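Local coordinates for DNA topoisomerase 2-associated protein PAT1 (Saccharomyces cerevisiae, PDB 5LMG) that acts as an mRNA decapping activator and translational repressor, its C-terminal domain directly binding the decapping enzyme Dcp2 and the exonuclease Xrn1, at residues E60-L65 with F113-K118; A79-L84 with L122-K127. The protein carries 2 engineered substitutions. All blocks are in the same frame, centred on the assembly; numbering follows the deposited sequence.

Overall arrangement
The C-terminal domain of Pat1 is largely helical, and its first helices illustrate how short segments distant in sequence are drawn together by a few apolar side chains. From the N terminus, helix 48-70 leads through a loop into the short helix 78-82; after helix 95-99, helices 103-114 and 118-130 follow one another. Contact 1 closes a loop of 47 residues, bringing 60-65 against the turn after helix 103-114, and contact 2 closes one of 37, joining 79-84 to 122-127. Because their segments alternate along the chain, the two closures cross without nesting. Their centres lie about 11 Å apart, and they touch directly, with Leu-116 packing on Trp-81 and Ile-124, and Met-80 on Ile-62 and Phe-115.

Contact 1 of 2, residues E60-L65 with F113-K118; sequences EEILDL and FNFLDK. With MG (magnesium ion), chain N; EDO (1,2-ethanediol), chain G; EDO (1,2-ethanediol), chain E.
Helix-to-turn packing in the helical C-terminal domain of Pat1 brings Leu-65 of helix 48-70 over the ring of Phe-115, just beyond helix 103-114, with Ile-62, one turn earlier, beside it. The main element is a CH-pi contact: Leu-65 CB stands over the ring, 3.7 Å from the Phe-115 ring centroid and only 11° off the normal. The CD1 branch of the leucine runs back toward the root of the phenylalanine, putting Leu-65 CD1 3.7 Å from Phe-115 CG, and so the two side chains lie alongside in opposite directions. With Phe-115 CG set anti to its carbonyl carbon (chi1 -62°), the ring reaches across to the helix. Ile-62 makes a lighter, oblique contact, its CD1 4.2 Å from Phe-115 CD2. No hydrogen bond joins the segments; Phe-115 O is bonded to Ser-77 OG. Further along, Asp-117 caps the next helix, while its OD2 binds a magnesium ion at 2.2 Å and its OD1 accepts a hydrogen bond from a water on the same metal. Ile-62 also packs on Ile-108 and Ile-112 of helix 103-114 and on Met-80 of helix 78-82, whereas Leu-116 turns to Trp-81 and to helix 118-130.

Contact 2 of 2, residues A79-L84 with L122-K127; sequences AMWEAL and LKILQK
Segments 79-84 and 122-127 keep their backbones well apart, the nearest alpha carbons, those of Leu-84 and Ile-124, being 9.5 Å from each other. This is side-chain packing between two helical elements of an alpha-helical domain: segment 79-84, on the short helix 78-82, and helix 118-130. A long aromatic side chain bridges much of the gap. With chi1 of Trp-81 at 171°, CG points directly away from the amide nitrogen, and the indole extends outward until the far side of its six-membered ring meets the second helix. There two neighbouring residues receive it in different ways. Ile-124 meets the ring at its edge, close to the ring plane, with CG1 4.1 Å from Trp-81 CZ3 and CD1 equally near that carbon. Lys-123 approaches obliquely with its aliphatic chain, which crosses the indole at about a right angle; Trp-81 CH2 is 4.0 Å from Lys-123 CB, and Trp-81 CZ2 is as close to Lys-123 CD. The lysine thus contributes methylenes to the packing, while its ammonium end leads away, toward a long, weak ion pair with Asp-87. Trp-81 and Ile-124 also border contact 1, through Leu-116. Behind the helix, Leu-125 faces Ile-168 and Phe-171 of helix 151-174. Beside the indole, Leu-84 adds methyl-to-methyl packing, its CD1 lying 4.3 Å from Ile-124 CD1.

Contact 1 of 2, residues E60-L65 with F113-K118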
loop_
_atom_site.group_PDB
_atom_site.type_symbol
_atom_site.label_atom_id
_atom_site.label_comp_id
_atom_site.label_asym_id
_atom_site.label_seq_id
_atom_site.Cartn_x
_atom_site.Cartn_y
_atom_site.Cartn_z
ATOM N N GLU A 60 25.307 5.441 -15.197
ATOM C CA GLU A 60 26.747 5.698 -15.367
ATOM C C GLU A 60 27.383 6.103 -14.040
ATOM O O GLU A 60 28.416 5.546 -13.670
ATOM C CB GLU A 60 26.996 6.777 -16.426
ATOM C CG GLU A 60 26.852 6.282 -17.857
ATOM C CD GLU A 60 26.840 7.354 -18.933
ATOM O OE1 GLU A 60 26.762 8.558 -18.592
ATOM O OE2 GLU A 60 26.880 6.984 -20.129
ATOM N N GLU A 61 26.731 7.018 -13.303
ATOM C CA GLU A 61 27.208 7.503 -12.007
ATOM C C GLU A 61 27.206 6.407 -10.936
ATOM O O GLU A 61 28.145 6.350 -10.140
ATOM C CB GLU A 61 26.443 8.752 -11.540
ATOM C CG GLU A 61 26.503 9.945 -12.491
ATOM C CD GLU A 61 27.842 10.599 -12.789
ATOM O OE1 GLU A 61 28.878 10.177 -12.226
ATOM O OE2 GLU A 61 27.846 11.550 -13.604
ATOM N N ILE A 62 26.189 5.515 -10.945
ATOM C CA ILE A 62 26.104 4.400 -9.993
ATOM C C ILE A 62 27.215 3.395 -10.293
ATOM O O ILE A 62 27.915 2.979 -9.370
ATOM C CB ILE A 62 24.679 3.762 -9.923
ATOM C CG1 ILE A 62 23.641 4.698 -9.229
ATOM C CG2 ILE A 62 24.681 2.343 -9.293
ATOM C CD1 ILE A 62 23.855 5.009 -7.700
ATOM N N LEU A 63 27.395 3.034 -11.579
ATOM C CA LEU A 63 28.435 2.107 -12.019
ATOM C C LEU A 63 29.827 2.581 -11.598
ATOM O O LEU A 63 30.619 1.762 -11.138
ATOM C CB LEU A 63 28.353 1.814 -13.531
ATOM C CG LEU A 63 27.128 0.995 -14.026
ATOM C CD1 LEU A 63 27.200 0.770 -15.514
ATOM C CD2 LEU A 63 26.975 -0.341 -13.291
ATOM N N ASP A 64 30.090 3.907 -11.670
ATOM C CA ASP A 64 31.354 4.519 -11.228
ATOM C C ASP A 64 31.513 4.399 -9.715
ATOM O O ASP A 64 32.579 3.994 -9.256
ATOM C CB ASP A 64 31.435 6.006 -11.645
ATOM C CG ASP A 64 31.821 6.266 -13.094
ATOM O OD1 ASP A 64 32.283 5.316 -13.772
ATOM O OD2 ASP A 64 31.672 7.427 -13.548
ATOM N N LEU A 65 30.451 4.722 -8.945
ATOM C CA LEU A 65 30.479 4.639 -7.479
ATOM C C LEU A 65 30.708 3.203 -7.024
ATOM O O LEU A 65 31.532 2.969 -6.138
ATOM C CB LEU A 65 29.184 5.187 -6.844
ATOM C CG LEU A 65 28.979 6.702 -6.851
ATOM C CD1 LEU A 65 27.527 7.055 -6.508
ATOM C CD2 LEU A 65 29.963 7.414 -5.926
ATOM N N PHE A 113 20.307 4.332 -2.985
ATOM C CA PHE A 113 20.217 4.438 -1.527
ATOM C C PHE A 113 21.477 3.986 -0.804
ATOM O O PHE A 113 21.755 4.503 0.278
ATOM C CB PHE A 113 18.964 3.725 -0.996
ATOM C CG PHE A 113 17.773 4.657 -0.925
ATOM C CD1 PHE A 113 17.290 5.290 -2.069
ATOM C CD2 PHE A 113 17.154 4.929 0.290
ATOM C CE1 PHE A 113 16.216 6.177 -1.995
ATOM C CE2 PHE A 113 16.070 5.807 0.359
ATOM C CZ PHE A 113 15.612 6.430 -0.780
ATOM N N ASN A 114 22.289 3.103 -1.421
ATOM C CA ASN A 114 23.565 2.691 -0.836
ATOM C C ASN A 114 24.574 3.852 -0.740
ATOM O O ASN A 114 25.454 3.805 0.118
ATOM C CB ASN A 114 24.188 1.538 -1.638
ATOM C CG ASN A 114 23.491 0.210 -1.486
ATOM O OD1 ASN A 114 22.763 -0.047 -0.516
ATOM N ND2 ASN A 114 23.727 -0.679 -2.439
ATOM N N PHE A 115 24.461 4.874 -1.618
ATOM C CA PHE A 115 25.415 5.993 -1.669
ATOM C C PHE A 115 24.877 7.343 -1.161
ATOM O O PHE A 115 25.557 8.358 -1.313
ATOM C CB PHE A 115 25.992 6.136 -3.097
ATOM C CG PHE A 115 26.772 4.923 -3.544
ATOM C CD1 PHE A 115 28.095 4.746 -3.156
ATOM C CD2 PHE A 115 26.165 3.926 -4.304
ATOM C CE1 PHE A 115 28.807 3.602 -3.539
ATOM C CE2 PHE A 115 26.873 2.781 -4.680
ATOM C CZ PHE A 115 28.193 2.628 -4.301
ATOM N N LEU A 116 23.697 7.356 -0.526
ATOM C CA LEU A 116 23.108 8.586 0.008
ATOM C C LEU A 116 23.130 8.641 1.526
ATOM O O LEU A 116 23.181 7.599 2.180
ATOM C CB LEU A 116 21.655 8.756 -0.467
ATOM C CG LEU A 116 21.381 8.838 -1.965
ATOM C CD1 LEU A 116 19.906 8.858 -2.214
ATOM C CD2 LEU A 116 22.051 10.051 -2.604
ATOM N N ASP A 117 23.060 9.863 2.086
ATOM C CA ASP A 117 22.967 10.050 3.531
ATOM C C ASP A 117 21.487 10.206 3.925
ATOM O O ASP A 117 20.621 10.167 3.038
ATOM C CB ASP A 117 23.873 11.195 4.050
ATOM C CG ASP A 117 23.532 12.617 3.619
ATOM O OD1 ASP A 117 22.403 12.845 3.145
ATOM O OD2 ASP A 117 24.385 13.500 3.789
ATOM N N LYS A 118 21.200 10.354 5.236
ATOM C CA LYS A 118 19.847 10.446 5.785
ATOM C C LYS A 118 18.992 11.572 5.164
ATOM O O LYS A 118 17.875 11.294 4.709
ATOM C CB LYS A 118 19.896 10.553 7.323
ATOM C CG LYS A 118 18.535 10.445 8.014
ATOM C CD LYS A 118 18.655 10.759 9.500
ATOM C CE LYS A 118 17.379 11.337 10.063
ATOM N NZ LYS A 118 17.424 11.456 11.546
HETATM MG MG MG N . 24.392 15.648 3.576
HETATM C C1 EDO G . 32.605 11.226 -13.647
HETATM O O1 EDO G . 33.117 10.468 -14.733
HETATM C C2 EDO G . 31.373 12.046 -14.113
HETATM O O2 EDO G . 30.875 12.816 -13.027
HETATM C C1 EDO E . 27.901 11.123 -21.242
HETATM O O1 EDO E . 27.985 12.541 -21.267
HETATM C C2 EDO E . 27.010 10.639 -22.412
HETATM O O2 EDO E . 26.934 9.222 -22.394
HETATM O O HOH W 1 22.346 15.697 2.947
HETATM O O HOH W 2 25.068 15.537 1.369
#

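Contact 2 of 2, residues A79-L84 with L122-K127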
loop_
_atom_site.group_PDB
_atom_site.type_symbol
_atom_site.label_atom_id
_atom_site.label_comp_id
_atom_site.label_asym_id
_atom_site.label_seq_id
_atom_site.Cartn_x
_atom_site.Cartn_y
_atom_site.Cartn_z
ATOM N N ALA A 79 27.969 13.983 -7.945
ATOM C CA ALA A 79 27.558 13.892 -9.347
ATOM C C ALA A 79 26.298 13.035 -9.511
ATOM O O ALA A 79 25.403 13.427 -10.260
ATOM C CB ALA A 79 28.695 13.351 -10.199
ATOM N N MET A 80 26.197 11.903 -8.762
ATOM C CA MET A 80 25.024 11.023 -8.806
ATOM C C MET A 80 23.786 11.741 -8.235
ATOM O O MET A 80 22.717 11.692 -8.864
ATOM C CB MET A 80 25.299 9.698 -8.070
ATOM C CG MET A 80 24.152 8.685 -8.166
ATOM S SD MET A 80 22.936 8.831 -6.825
ATOM C CE MET A 80 23.845 8.099 -5.470
ATOM N N TRP A 81 23.932 12.385 -7.042
ATOM C CA TRP A 81 22.856 13.135 -6.391
ATOM C C TRP A 81 22.331 14.230 -7.327
ATOM O O TRP A 81 21.122 14.327 -7.516
ATOM C CB TRP A 81 23.296 13.723 -5.024
ATOM C CG TRP A 81 22.290 14.671 -4.421
ATOM C CD1 TRP A 81 22.382 16.032 -4.364
ATOM C CD2 TRP A 81 21.000 14.335 -3.878
ATOM N NE1 TRP A 81 21.253 16.561 -3.778
ATOM C CE2 TRP A 81 20.385 15.545 -3.478
ATOM C CE3 TRP A 81 20.307 13.126 -3.682
ATOM C CZ2 TRP A 81 19.113 15.581 -2.887
ATOM C CZ3 TRP A 81 19.059 13.162 -3.072
ATOM C CH2 TRP A 81 18.473 14.378 -2.685
ATOM N N GLU A 82 23.243 14.995 -7.954
ATOM C CA GLU A 82 22.899 16.063 -8.899
ATOM C C GLU A 82 22.176 15.538 -10.151
ATOM O O GLU A 82 21.247 16.192 -10.625
ATOM C CB GLU A 82 24.136 16.891 -9.274
ATOM C CG GLU A 82 24.497 17.935 -8.230
ATOM C CD GLU A 82 25.606 18.883 -8.646
ATOM O OE1 GLU A 82 25.362 19.741 -9.525
ATOM O OE2 GLU A 82 26.715 18.783 -8.075
ATOM N N ALA A 83 22.555 14.336 -10.639
ATOM C CA ALA A 83 21.936 13.680 -11.803
ATOM C C ALA A 83 20.477 13.217 -11.552
ATOM O O ALA A 83 19.780 12.869 -12.506
ATOM C CB ALA A 83 22.796 12.511 -12.266
ATOM N N LEU A 84 20.012 13.246 -10.284
ATOM C CA LEU A 84 18.653 12.855 -9.882
ATOM C C LEU A 84 17.594 13.974 -10.001
ATOM O O LEU A 84 16.399 13.669 -10.080
ATOM C CB LEU A 84 18.636 12.264 -8.460
ATOM C CG LEU A 84 19.338 10.930 -8.199
ATOM C CD1 LEU A 84 19.306 10.603 -6.720
ATOM C CD2 LEU A 84 18.689 9.789 -8.970
ATOM N N LEU A 122 15.669 11.321 2.881
ATOM C CA LEU A 122 14.464 11.983 3.381
ATOM C C LEU A 122 13.892 12.921 2.308
ATOM O O LEU A 122 12.680 12.926 2.105
ATOM C CB LEU A 122 14.762 12.722 4.705
ATOM C CG LEU A 122 13.607 13.084 5.670
ATOM C CD1 LEU A 122 13.245 14.533 5.576
ATOM C CD2 LEU A 122 12.396 12.165 5.560
ATOM N N LYS A 123 14.769 13.641 1.568
ATOM C CA LYS A 123 14.374 14.530 0.460
ATOM C C LYS A 123 13.675 13.764 -0.680
ATOM O O LYS A 123 12.735 14.289 -1.285
ATOM C CB LYS A 123 15.577 15.302 -0.086
ATOM C CG LYS A 123 15.888 16.576 0.686
ATOM C CD LYS A 123 17.100 17.290 0.088
ATOM C CE LYS A 123 17.473 18.546 0.838
ATOM N NZ LYS A 123 16.506 19.650 0.592
ATOM N N ILE A 124 14.119 12.525 -0.947
ATOM C CA ILE A 124 13.521 11.638 -1.955
ATOM C C ILE A 124 12.094 11.259 -1.522
ATOM O O ILE A 124 11.167 11.415 -2.317
ATOM C CB ILE A 124 14.417 10.410 -2.271
ATOM C CG1 ILE A 124 15.646 10.855 -3.125
ATOM C CG2 ILE A 124 13.610 9.277 -2.957
ATOM C CD1 ILE A 124 16.688 9.811 -3.444
ATOM N N LEU A 125 11.927 10.807 -0.257
ATOM C CA LEU A 125 10.634 10.431 0.327
ATOM C C LEU A 125 9.673 11.635 0.310
ATOM O O LEU A 125 8.519 11.482 -0.098
ATOM C CB LEU A 125 10.797 9.907 1.768
ATOM C CG LEU A 125 11.538 8.587 2.105
ATOM C CD1 LEU A 125 10.680 7.699 2.979
ATOM C CD2 LEU A 125 12.087 7.838 0.888
ATOM N N GLN A 126 10.167 12.836 0.712
ATOM C CA GLN A 126 9.411 14.099 0.707
ATOM C C GLN A 126 8.903 14.398 -0.708
ATOM O O GLN A 126 7.728 14.713 -0.865
ATOM C CB GLN A 126 10.265 15.278 1.216
ATOM C CG GLN A 126 10.467 15.295 2.732
ATOM C CD GLN A 126 11.366 16.415 3.212
ATOM O OE1 GLN A 126 12.421 16.710 2.639
ATOM N NE2 GLN A 126 11.018 17.000 4.343
ATOM N N LYS A 127 9.776 14.256 -1.735
ATOM C CA LYS A 127 9.427 14.471 -3.141
ATOM C C LYS A 127 8.301 13.517 -3.581
ATOM O O LYS A 127 7.301 13.983 -4.129
ATOM C CB LYS A 127 10.667 14.294 -4.049
ATOM C CG LYS A 127 10.480 14.782 -5.489
ATOM C CD LYS A 127 10.808 16.260 -5.635
ATOM C CE LYS A 127 9.585 17.122 -5.788
ATOM N NZ LYS A 127 9.927 18.555 -5.646
#